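Local coordinates for protein pyruvate kinase (Toxoplasma gondii, PDB 3GG8) that probably catalyses the last step of glycolysis, moving the phosphoryl group of phosphoenolpyruvate to ADP to give pyruvate and ATP, at residues I205-K208 and D209-D212; D234-R237 and Y238-L242. One frame throughout, in Å; residues are numbered along the deposited sequence.

Contact 1 of 2, residues I205-K208 and D209-D212; sequences IGEK and DKHD
The CG2 methyl of Ile205 lies against CB of Asp209 at 3.7 Å, where the chain enters the first turn of helix 207-217. Gly206 is the N-cap, and its backbone N donates to Asp209 OD2 over 2.9 Å, reaching the anti lone pair of that oxygen. This is the side-chain-to-N-cap half of a capping box; the N-cap glycine has no side chain to return a bond. With CG of Asp209 beside its own backbone N (chi1 -55°), the carboxylate folds back toward the start of the helix. Its other oxygen, OD1, takes the backbone N of Gly104, so each oxygen of the buried carboxylate accepts a backbone N-H. Helical bonds follow in order: Lys210 N to Gly206 O at 3.0 Å, His211 N to Glu207 O at 3.0 Å and Asp212 N to Lys208 O at 2.9 Å. Lys208, bent repeatedly along its chain, crosses to Asp212 one turn further on, where NZ makes a salt bridge to OD2 of Asp212 (2.7 Å), coming in on its syn side. Glu207 and Lys210 run side by side, with OE1 3.6 Å from CE. Asp212 OD1 bonds to His74 NE2, and the His74 ring stacks on His211, joining this turn to helix 74-90. Ile205 and Lys210 pack on helix 233-243.

Contact 2 of 2, residues D234-R237 and Y238-L242; sequences DDVR and YIRGL
Tyr238 sits one turn after Asp234 in helix 233-243, the helix of the beta-alpha-beta crossover between strands 224-227 and 251-256 of the (beta/alpha)8 (TIM) barrel. Backbone bonds carry most of the contact: Tyr238 N reaches Asp234 O at 3.0 Å, Ile239 N reaches Asp235 O at 3.2 Å, Arg240 N reaches Val236 O at 3.0 Å and Gly241 N reaches Arg237 O at 3.1 Å. The first is the most bent, its N-H...O angle 140°. Side-chain van der Waals contacts come next. CG1 of Ile239 lies beside its own backbone N (chi1 -57°), which brings CD1 back to 3.4 Å from Asp235 O, while Val236 and Arg240 run alongside each other, CG1 lying 4.0 Å from NH2; all three rest on Ile252 of strand 251-256. Among the polar groups, Asp235 OD2 accepts the backbone N of Ser232, right before the helix, consistent with the side-chain half of a capping box, and that of Gln231 as well. Arg240 NH2 donates to Glu271 O, while Arg237 is shared among three carboxylates, its NH1 and NH2 bridged to Glu271 and Glu267 respectively, the third being Asp234. There the guanidinium comes side-on with its edge: NE at 3.3 Å and NH2 at 3.0 Å both meet Asp234 OD2, from the same face of the carboxylate.

Overall arrangement
From the N terminus, the chain passes through barrel strand 97-101 and the mixed sheet that ends with strand 193-194 before it reaches contact 1, where it rejoins the barrel at the start of helix 207-217. Strand 224-227 follows, then contact 2 in helix 233-243, which leads to strand 251-256. Neither contact closes a loop beyond the turns of its own helix, and the two stand in series, neither nested nor crossed. Their centres are 12 Å apart, and the loop residue Ile205 and the helix residue Lys210 both reach helix 233-243. The pair thus joins the chain returning to the barrel to the helix outside strands 224-227 and 251-256.

Contact 1 of 2, residues I205-K208 and D209-D212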
loop_
_atom_site.group_PDB
_atom_site.type_symbol
_atom_site.label_atom_id
_atom_site.label_comp_id
_atom_site.label_asym_id
_atom_site.label_seq_id
_atom_site.Cartn_x
_atom_site.Cartn_y
_atom_site.Cartn_z
ATOM N N ILE C 205 -27.227 13.460 -36.631
ATOM C CA ILE C 205 -26.543 14.130 -37.723
ATOM C C ILE C 205 -27.547 14.144 -38.876
ATOM O O ILE C 205 -27.657 13.161 -39.610
ATOM C CB ILE C 205 -25.203 13.393 -38.115
ATOM C CG1 ILE C 205 -24.201 13.348 -36.948
ATOM C CG2 ILE C 205 -24.552 14.004 -39.347
ATOM C CD1 ILE C 205 -23.647 14.719 -36.444
ATOM N N GLY C 206 -28.283 15.253 -39.011
ATOM C CA GLY C 206 -29.217 15.465 -40.117
ATOM C C GLY C 206 -28.508 15.810 -41.419
ATOM O O GLY C 206 -27.283 15.737 -41.495
ATOM N N GLU C 207 -29.263 16.175 -42.453
ATOM C CA GLU C 207 -28.653 16.535 -43.740
ATOM C C GLU C 207 -27.791 17.795 -43.645
ATOM O O GLU C 207 -26.742 17.898 -44.291
ATOM C CB GLU C 207 -29.717 16.729 -44.826
ATOM C CG GLU C 207 -30.080 15.469 -45.617
ATOM C CD GLU C 207 -28.871 14.805 -46.300
ATOM O OE1 GLU C 207 -27.884 15.499 -46.668
ATOM O OE2 GLU C 207 -28.916 13.574 -46.460
ATOM N N LYS C 208 -28.254 18.762 -42.859
ATOM C CA LYS C 208 -27.481 19.984 -42.618
ATOM C C LYS C 208 -26.148 19.683 -41.943
ATOM O O LYS C 208 -25.104 20.148 -42.400
ATOM C CB LYS C 208 -28.266 20.981 -41.785
ATOM C CG LYS C 208 -27.466 22.243 -41.451
ATOM C CD LYS C 208 -27.894 22.819 -40.111
ATOM C CE LYS C 208 -26.746 23.507 -39.373
ATOM N NZ LYS C 208 -25.840 24.286 -40.215
ATOM N N ASP C 209 -26.183 18.906 -40.861
ATOM C CA ASP C 209 -24.963 18.499 -40.169
ATOM C C ASP C 209 -23.997 17.748 -41.086
ATOM O O ASP C 209 -22.801 18.026 -41.086
ATOM C CB ASP C 209 -25.308 17.628 -38.979
ATOM C CG ASP C 209 -26.290 18.297 -38.022
ATOM O OD1 ASP C 209 -26.049 19.449 -37.613
ATOM O OD2 ASP C 209 -27.290 17.641 -37.672
ATOM N N LYS C 210 -24.522 16.798 -41.859
ATOM C CA LYS C 210 -23.735 16.071 -42.837
ATOM C C LYS C 210 -23.024 17.031 -43.804
ATOM O O LYS C 210 -21.840 16.862 -44.089
ATOM C CB LYS C 210 -24.605 15.044 -43.598
ATOM C CG LYS C 210 -23.881 14.381 -44.777
ATOM C CD LYS C 210 -24.426 13.027 -45.164
ATOM C CE LYS C 210 -25.163 13.105 -46.483
ATOM N NZ LYS C 210 -25.177 11.792 -47.219
ATOM N N HIS C 211 -23.747 18.036 -44.293
ATOM C CA HIS C 211 -23.190 19.057 -45.193
ATOM C C HIS C 211 -22.062 19.859 -44.512
ATOM O O HIS C 211 -20.994 20.111 -45.109
ATOM C CB HIS C 211 -24.328 19.973 -45.673
ATOM C CG HIS C 211 -23.880 21.133 -46.514
ATOM N ND1 HIS C 211 -23.288 20.977 -47.750
ATOM C CD2 HIS C 211 -23.983 22.466 -46.312
ATOM C CE1 HIS C 211 -23.025 22.168 -48.258
ATOM N NE2 HIS C 211 -23.445 23.088 -47.410
ATOM N N ASP C 212 -22.294 20.236 -43.260
ATOM C CA ASP C 212 -21.294 20.941 -42.479
ATOM C C ASP C 212 -20.038 20.112 -42.225
ATOM O O ASP C 212 -18.933 20.634 -42.275
ATOM C CB ASP C 212 -21.898 21.397 -41.160
ATOM C CG ASP C 212 -23.045 22.384 -41.351
ATOM O OD1 ASP C 212 -23.110 23.040 -42.407
ATOM O OD2 ASP C 212 -23.870 22.515 -40.430
#

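Contact 2 of 2, residues D234-R237 and Y238-L242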
loop_
_atom_site.group_PDB
_atom_site.type_symbol
_atom_site.label_atom_id
_atom_site.label_comp_id
_atom_site.label_asym_id
_atom_site.label_seq_id
_atom_site.Cartn_x
_atom_site.Cartn_y
_atom_site.Cartn_z
ATOM N N ASP C 234 -23.886 4.240 -32.191
ATOM C CA ASP C 234 -24.188 4.247 -33.633
ATOM C C ASP C 234 -24.093 5.645 -34.245
ATOM O O ASP C 234 -23.834 5.787 -35.447
ATOM C CB ASP C 234 -25.584 3.703 -33.915
ATOM C CG ASP C 234 -25.673 2.211 -33.738
ATOM O OD1 ASP C 234 -26.726 1.761 -33.246
ATOM O OD2 ASP C 234 -24.701 1.490 -34.076
ATOM N N ASP C 235 -24.320 6.672 -33.430
ATOM C CA ASP C 235 -24.156 8.046 -33.889
ATOM C C ASP C 235 -22.683 8.305 -34.210
ATOM O O ASP C 235 -22.369 8.917 -35.233
ATOM C CB ASP C 235 -24.654 9.045 -32.838
ATOM C CG ASP C 235 -26.161 8.964 -32.595
ATOM O OD1 ASP C 235 -26.913 8.673 -33.536
ATOM O OD2 ASP C 235 -26.603 9.233 -31.457
ATOM N N VAL C 236 -21.791 7.817 -33.344
ATOM C CA VAL C 236 -20.343 7.992 -33.515
ATOM C C VAL C 236 -19.806 7.193 -34.710
ATOM O O VAL C 236 -19.022 7.718 -35.494
ATOM C CB VAL C 236 -19.548 7.600 -32.255
ATOM C CG1 VAL C 236 -18.083 7.955 -32.440
ATOM C CG2 VAL C 236 -20.138 8.267 -30.961
ATOM N N ARG C 237 -20.216 5.924 -34.814
ATOM C CA ARG C 237 -19.865 5.062 -35.954
ATOM C C ARG C 237 -20.324 5.682 -37.274
ATOM O O ARG C 237 -19.651 5.562 -38.311
ATOM C CB ARG C 237 -20.458 3.645 -35.788
ATOM C CG ARG C 237 -19.808 2.835 -34.665
ATOM C CD ARG C 237 -20.236 1.374 -34.624
ATOM N NE ARG C 237 -21.450 1.169 -33.835
ATOM C CZ ARG C 237 -21.495 1.032 -32.506
ATOM N NH1 ARG C 237 -20.395 1.073 -31.769
ATOM N NH2 ARG C 237 -22.656 0.856 -31.904
ATOM N N TYR C 238 -21.473 6.344 -37.223
ATOM C CA TYR C 238 -22.048 6.997 -38.387
ATOM C C TYR C 238 -21.184 8.152 -38.876
ATOM O O TYR C 238 -20.895 8.242 -40.072
ATOM C CB TYR C 238 -23.491 7.455 -38.109
ATOM C CG TYR C 238 -24.084 8.184 -39.282
ATOM C CD1 TYR C 238 -24.277 7.536 -40.502
ATOM C CD2 TYR C 238 -24.415 9.527 -39.190
ATOM C CE1 TYR C 238 -24.801 8.216 -41.601
ATOM C CE2 TYR C 238 -24.936 10.212 -40.271
ATOM C CZ TYR C 238 -25.123 9.562 -41.471
ATOM O OH TYR C 238 -25.640 10.254 -42.544
ATOM N N ILE C 239 -20.753 9.021 -37.949
ATOM C CA ILE C 239 -19.837 10.105 -38.302
ATOM C C ILE C 239 -18.489 9.588 -38.851
ATOM O O ILE C 239 -17.977 10.127 -39.841
ATOM C CB ILE C 239 -19.594 11.080 -37.145
ATOM C CG1 ILE C 239 -20.920 11.667 -36.659
ATOM C CG2 ILE C 239 -18.638 12.197 -37.600
ATOM C CD1 ILE C 239 -20.935 12.051 -35.216
ATOM N N ARG C 240 -17.933 8.549 -38.218
ATOM C CA ARG C 240 -16.668 7.977 -38.666
ATOM C C ARG C 240 -16.730 7.445 -40.101
ATOM O O ARG C 240 -15.791 7.639 -40.878
ATOM C CB ARG C 240 -16.188 6.888 -37.710
ATOM C CG ARG C 240 -14.820 6.340 -38.062
ATOM C CD ARG C 240 -14.185 5.643 -36.888
ATOM N NE ARG C 240 -13.754 6.575 -35.848
ATOM C CZ ARG C 240 -14.255 6.609 -34.620
ATOM N NH1 ARG C 240 -13.785 7.485 -33.741
ATOM N NH2 ARG C 240 -15.221 5.757 -34.271
ATOM N N GLY C 241 -17.831 6.792 -40.460
ATOM C CA GLY C 241 -18.001 6.291 -41.822
ATOM C C GLY C 241 -18.241 7.425 -42.797
ATOM O O GLY C 241 -17.805 7.379 -43.954
ATOM N N LEU C 242 -18.952 8.445 -42.320
ATOM C CA LEU C 242 -19.187 9.679 -43.067
ATOM C C LEU C 242 -17.868 10.354 -43.408
ATOM O O LEU C 242 -17.648 10.730 -44.556
ATOM C CB LEU C 242 -20.031 10.622 -42.226
ATOM C CG LEU C 242 -21.146 11.477 -42.788
ATOM C CD1 LEU C 242 -22.125 10.614 -43.600
ATOM C CD2 LEU C 242 -21.844 12.171 -41.622
#